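Local coordinates for protein metallo-carboxypeptidase (Pseudomonas aeruginosa, PDB 4A39) that probably removes C-terminal amino acids from peptides or proteins as a zinc-dependent carboxypeptidase of the M14 family, at residues N233-P246 / R250-K262. Sequence-based numbering, arbitrary orientation.
Sequences NAAGQDLNRAWLEP and RSPEVWFVQQEMK. With GEM ((2-guanidinoethylmercapto)succinic acid), chain D.
The indole of W243 lies against helix 252-264 with V254 CG1 over one face, a CH-pi contact 3.7 Å from the centroid of the five-membered ring, in the alpha/beta zinc carboxypeptidase fold where the loop that lines the inhibitor-binding pocket runs into this helix. V257 CG1 and the sulfur of M261 meet the six-membered ring at its edge, near its plane. Q258, one turn beyond V254, sends its extended chain past the same ring, amide and ring planes 28° apart, and NE2 donates to W243 O at 2.9 Å. P246 packs crosswise on the Q258 amide, P246 CG 3.6 Å from Q258 OE1, while P246 O sits at the edge of the W255 indole. Toward the start of the helix, L239 lays CB against V254 CG2 and spreads CD1 and CD2 over E253 and S251.

Two sets of hydrogen bonds join the other end of the loop to the start of the helix. N233 ND2 spends both N-H groups in its amide plane, one on R250 O and one on the syn side of E253 OE1, tilted from the carboxylate plane. Having CG between the backbone N and the carbonyl carbon (chi1 74°) lets OD1 of the same amide accept from Q237 N, bracing the type I turn N233-G236. R250, extended from CG to NE, crosses Q237 at about a right angle; Q237 CB lies over a guanidinium face and OE1 receives NE on a lone pair.

Farther out, W243 NE1 bonds to Q179. D238 OD1 closes an Asx turn with N240 N and is hydrogen-bonded to NE2 of the zinc ligand H180, while OD2 pairs with R231, which also binds GEM. The same loop carries N240 and R241 to the bound inhibitor: N240 ND2 and R241 NH1 both donate to GEM O14, and R241 NH2 reaches GEM O15 at 3.0 Å.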
# COMPACT_ATOMS: atom_id res chain seq x y z
N ASN A 233 -10.29 9.36 2.37
CA ASN A 233 -9.93 10.37 1.39
C ASN A 233 -10.30 11.71 2.01
O ASN A 233 -10.71 11.76 3.18
CB ASN A 233 -10.65 10.13 0.04
CG ASN A 233 -12.14 10.47 0.05
OD1 ASN A 233 -12.75 10.69 1.09
ND2 ASN A 233 -12.74 10.49 -1.14
N ALA A 234 -10.15 12.80 1.26
CA ALA A 234 -10.43 14.13 1.80
C ALA A 234 -11.82 14.33 2.36
O ALA A 234 -11.99 15.05 3.35
CB ALA A 234 -10.14 15.20 0.73
N ALA A 235 -12.82 13.70 1.75
CA ALA A 235 -14.21 13.84 2.21
C ALA A 235 -14.54 12.96 3.41
O ALA A 235 -15.66 12.99 3.92
CB ALA A 235 -15.18 13.54 1.06
N GLY A 236 -13.56 12.19 3.87
CA GLY A 236 -13.78 11.32 5.01
C GLY A 236 -14.36 9.95 4.69
O GLY A 236 -14.86 9.26 5.58
N GLN A 237 -14.30 9.56 3.42
CA GLN A 237 -14.82 8.28 2.97
C GLN A 237 -13.74 7.20 2.88
O GLN A 237 -12.64 7.46 2.40
CB GLN A 237 -15.49 8.44 1.60
CG GLN A 237 -15.97 7.15 0.94
CD GLN A 237 -17.05 6.46 1.74
OE1 GLN A 237 -18.00 7.10 2.19
NE2 GLN A 237 -16.92 5.15 1.91
N ASP A 238 -14.05 6.00 3.38
CA ASP A 238 -13.12 4.87 3.29
C ASP A 238 -13.35 4.38 1.86
O ASP A 238 -14.39 3.79 1.57
CB ASP A 238 -13.52 3.76 4.28
CG ASP A 238 -12.58 2.57 4.24
OD1 ASP A 238 -11.94 2.32 3.20
OD2 ASP A 238 -12.48 1.86 5.27
N LEU A 239 -12.39 4.63 0.97
CA LEU A 239 -12.55 4.23 -0.42
C LEU A 239 -12.80 2.75 -0.62
O LEU A 239 -13.50 2.36 -1.56
CB LEU A 239 -11.33 4.68 -1.24
CG LEU A 239 -11.16 6.19 -1.41
CD1 LEU A 239 -9.99 6.46 -2.35
CD2 LEU A 239 -12.43 6.81 -1.98
N ASN A 240 -12.27 1.90 0.25
CA ASN A 240 -12.50 0.49 0.05
C ASN A 240 -13.81 -0.02 0.64
O ASN A 240 -13.97 -1.22 0.91
CB ASN A 240 -11.33 -0.36 0.54
CG ASN A 240 -11.23 -1.67 -0.21
OD1 ASN A 240 -11.50 -1.71 -1.42
ND2 ASN A 240 -10.86 -2.73 0.48
N ARG A 241 -14.75 0.90 0.84
CA ARG A 241 -16.09 0.57 1.32
C ARG A 241 -17.06 1.32 0.41
O ARG A 241 -18.25 1.40 0.68
CB ARG A 241 -16.29 1.03 2.77
CG ARG A 241 -15.45 0.29 3.80
CD ARG A 241 -15.85 -1.17 3.91
NE ARG A 241 -15.06 -1.84 4.94
CZ ARG A 241 -13.78 -2.18 4.80
NH1 ARG A 241 -13.14 -1.92 3.67
NH2 ARG A 241 -13.13 -2.76 5.81
N ALA A 242 -16.53 1.87 -0.68
CA ALA A 242 -17.34 2.65 -1.62
C ALA A 242 -17.55 2.00 -2.98
O ALA A 242 -18.02 2.66 -3.91
CB ALA A 242 -16.73 4.03 -1.81
N TRP A 243 -17.22 0.72 -3.11
CA TRP A 243 -17.37 0.09 -4.41
C TRP A 243 -18.77 -0.36 -4.79
O TRP A 243 -19.08 -0.52 -5.97
CB TRP A 243 -16.37 -1.06 -4.53
CG TRP A 243 -14.97 -0.54 -4.59
CD1 TRP A 243 -14.26 0.03 -3.57
CD2 TRP A 243 -14.14 -0.44 -5.75
NE1 TRP A 243 -13.04 0.48 -4.02
CE2 TRP A 243 -12.94 0.20 -5.36
CE3 TRP A 243 -14.28 -0.83 -7.09
CZ2 TRP A 243 -11.90 0.46 -6.25
CZ3 TRP A 243 -13.24 -0.57 -7.98
CH2 TRP A 243 -12.07 0.07 -7.56
N LEU A 244 -19.64 -0.54 -3.80
CA LEU A 244 -21.00 -0.95 -4.10
C LEU A 244 -21.81 0.27 -4.51
O LEU A 244 -22.70 0.19 -5.36
CB LEU A 244 -21.63 -1.62 -2.87
CG LEU A 244 -22.98 -2.31 -3.07
CD1 LEU A 244 -22.87 -3.37 -4.16
CD2 LEU A 244 -23.41 -2.94 -1.75
N GLU A 245 -21.49 1.42 -3.92
CA GLU A 245 -22.19 2.66 -4.22
C GLU A 245 -21.24 3.86 -4.28
O GLU A 245 -21.25 4.73 -3.39
CB GLU A 245 -23.27 2.91 -3.15
CG GLU A 245 -24.27 1.78 -3.03
CD GLU A 245 -25.22 1.95 -1.86
OE1 GLU A 245 -24.74 2.01 -0.70
OE2 GLU A 245 -26.44 2.01 -2.08
N PRO A 246 -20.42 3.94 -5.34
CA PRO A 246 -19.47 5.04 -5.51
C PRO A 246 -20.15 6.36 -5.83
O PRO A 246 -21.29 6.40 -6.28
CB PRO A 246 -18.58 4.54 -6.65
CG PRO A 246 -19.52 3.74 -7.48
CD PRO A 246 -20.30 2.96 -6.44
N ARG A 250 -18.36 12.26 -3.54
CA ARG A 250 -17.71 11.80 -2.32
C ARG A 250 -16.54 10.83 -2.52
O ARG A 250 -15.58 10.85 -1.75
CB ARG A 250 -18.75 11.16 -1.40
CG ARG A 250 -18.23 10.77 -0.03
CD ARG A 250 -19.31 10.11 0.81
NE ARG A 250 -18.83 9.74 2.14
CZ ARG A 250 -18.48 10.61 3.08
NH1 ARG A 250 -18.56 11.92 2.85
NH2 ARG A 250 -18.04 10.18 4.26
N SER A 251 -16.62 9.99 -3.55
CA SER A 251 -15.54 9.03 -3.81
C SER A 251 -15.15 9.03 -5.28
O SER A 251 -15.12 7.98 -5.93
CB SER A 251 -15.97 7.63 -3.37
OG SER A 251 -17.29 7.31 -3.81
N PRO A 252 -14.81 10.21 -5.83
CA PRO A 252 -14.43 10.34 -7.24
C PRO A 252 -13.30 9.41 -7.67
O PRO A 252 -13.22 9.00 -8.82
CB PRO A 252 -14.05 11.82 -7.36
CG PRO A 252 -13.55 12.15 -5.97
CD PRO A 252 -14.57 11.47 -5.10
N GLU A 253 -12.41 9.10 -6.73
CA GLU A 253 -11.28 8.22 -7.02
C GLU A 253 -11.78 6.84 -7.45
O GLU A 253 -11.27 6.25 -8.40
CB GLU A 253 -10.39 8.10 -5.78
CG GLU A 253 -9.79 9.42 -5.32
CD GLU A 253 -10.64 10.18 -4.31
OE1 GLU A 253 -11.80 9.78 -4.03
OE2 GLU A 253 -10.15 11.20 -3.78
N VAL A 254 -12.77 6.32 -6.74
CA VAL A 254 -13.33 5.01 -7.05
C VAL A 254 -14.29 5.09 -8.24
O VAL A 254 -14.32 4.19 -9.09
CB VAL A 254 -14.06 4.42 -5.82
CG1 VAL A 254 -14.86 3.19 -6.21
CG2 VAL A 254 -13.02 4.06 -4.75
N TRP A 255 -15.05 6.17 -8.32
CA TRP A 255 -15.99 6.37 -9.42
C TRP A 255 -15.24 6.33 -10.75
O TRP A 255 -15.70 5.75 -11.73
CB TRP A 255 -16.70 7.72 -9.25
CG TRP A 255 -17.66 8.06 -10.35
CD1 TRP A 255 -17.37 8.67 -11.54
CD2 TRP A 255 -19.06 7.77 -10.38
NE1 TRP A 255 -18.50 8.77 -12.31
CE2 TRP A 255 -19.55 8.23 -11.62
CE3 TRP A 255 -19.94 7.16 -9.48
CZ2 TRP A 255 -20.90 8.11 -11.98
CZ3 TRP A 255 -21.28 7.04 -9.84
CH2 TRP A 255 -21.75 7.51 -11.08
N PHE A 256 -14.07 6.96 -10.76
CA PHE A 256 -13.21 7.02 -11.94
C PHE A 256 -12.80 5.63 -12.40
O PHE A 256 -12.99 5.26 -13.56
CB PHE A 256 -11.95 7.84 -11.62
CG PHE A 256 -10.83 7.66 -12.61
CD1 PHE A 256 -11.00 8.00 -13.95
CD2 PHE A 256 -9.59 7.18 -12.19
CE1 PHE A 256 -9.96 7.85 -14.87
CE2 PHE A 256 -8.55 7.03 -13.10
CZ PHE A 256 -8.73 7.36 -14.44
N VAL A 257 -12.22 4.85 -11.49
CA VAL A 257 -11.77 3.51 -11.85
C VAL A 257 -12.89 2.61 -12.34
O VAL A 257 -12.72 1.89 -13.33
CB VAL A 257 -11.05 2.83 -10.66
CG1 VAL A 257 -10.62 1.42 -11.04
CG2 VAL A 257 -9.83 3.66 -10.28
N GLN A 258 -14.04 2.64 -11.68
CA GLN A 258 -15.17 1.81 -12.10
C GLN A 258 -15.64 2.16 -13.52
O GLN A 258 -16.04 1.28 -14.27
CB GLN A 258 -16.33 1.92 -11.11
CG GLN A 258 -16.10 1.09 -9.85
CD GLN A 258 -17.35 0.94 -8.99
OE1 GLN A 258 -18.47 0.93 -9.51
NE2 GLN A 258 -17.16 0.81 -7.68
N GLN A 259 -15.59 3.43 -13.88
CA GLN A 259 -16.01 3.83 -15.22
C GLN A 259 -15.06 3.27 -16.27
O GLN A 259 -15.48 2.81 -17.34
CB GLN A 259 -16.07 5.36 -15.34
CG GLN A 259 -17.20 5.99 -14.53
CD GLN A 259 -18.58 5.56 -15.03
OE1 GLN A 259 -19.60 5.91 -14.42
NE2 GLN A 259 -18.62 4.82 -16.13
N GLU A 260 -13.76 3.31 -15.97
CA GLU A 260 -12.75 2.81 -16.89
C GLU A 260 -12.84 1.29 -16.99
O GLU A 260 -12.63 0.72 -18.07
CB GLU A 260 -11.35 3.23 -16.43
CG GLU A 260 -11.10 4.74 -16.50
CD GLU A 260 -11.28 5.30 -17.90
OE1 GLU A 260 -10.79 4.67 -18.86
OE2 GLU A 260 -11.89 6.38 -18.04
N MET A 261 -13.14 0.63 -15.88
CA MET A 261 -13.25 -0.82 -15.89
C MET A 261 -14.43 -1.24 -16.75
O MET A 261 -14.34 -2.18 -17.54
CB MET A 261 -13.44 -1.38 -14.48
CG MET A 261 -12.23 -1.22 -13.57
SD MET A 261 -12.52 -2.00 -11.96
CE MET A 261 -10.83 -2.37 -11.46
N LYS A 262 -15.55 -0.55 -16.61
CA LYS A 262 -16.74 -0.88 -17.38
C LYS A 262 -16.50 -0.80 -18.88
O LYS A 262 -17.04 -1.60 -19.65
CB LYS A 262 -17.89 0.06 -16.99
CG LYS A 262 -18.46 -0.19 -15.60
CD LYS A 262 -19.52 0.85 -15.22
CE LYS A 262 -20.07 0.57 -13.83
NZ LYS A 262 -20.96 1.67 -13.36
C8 GEM D . -9.03 -4.56 3.99
S7 GEM D . -8.57 -4.77 2.23
C6 GEM D . -9.27 -6.43 1.90
C5 GEM D . -9.31 -7.35 3.12
N3 GEM D . -10.33 -6.91 4.07
C1 GEM D . -11.39 -7.68 4.31
N4 GEM D . -11.51 -8.84 3.67
N2 GEM D . -12.33 -7.30 5.17
C9 GEM D . -9.90 -3.32 4.20
O14 GEM D . -10.27 -2.69 3.19
O15 GEM D . -10.17 -3.02 5.38
C10 GEM D . -7.78 -4.50 4.88
C11 GEM D . -6.89 -3.30 4.53
O12 GEM D . -5.68 -3.53 4.30
O13 GEM D . -7.43 -2.18 4.50
O HOH W 1 -10.05 12.83 -1.63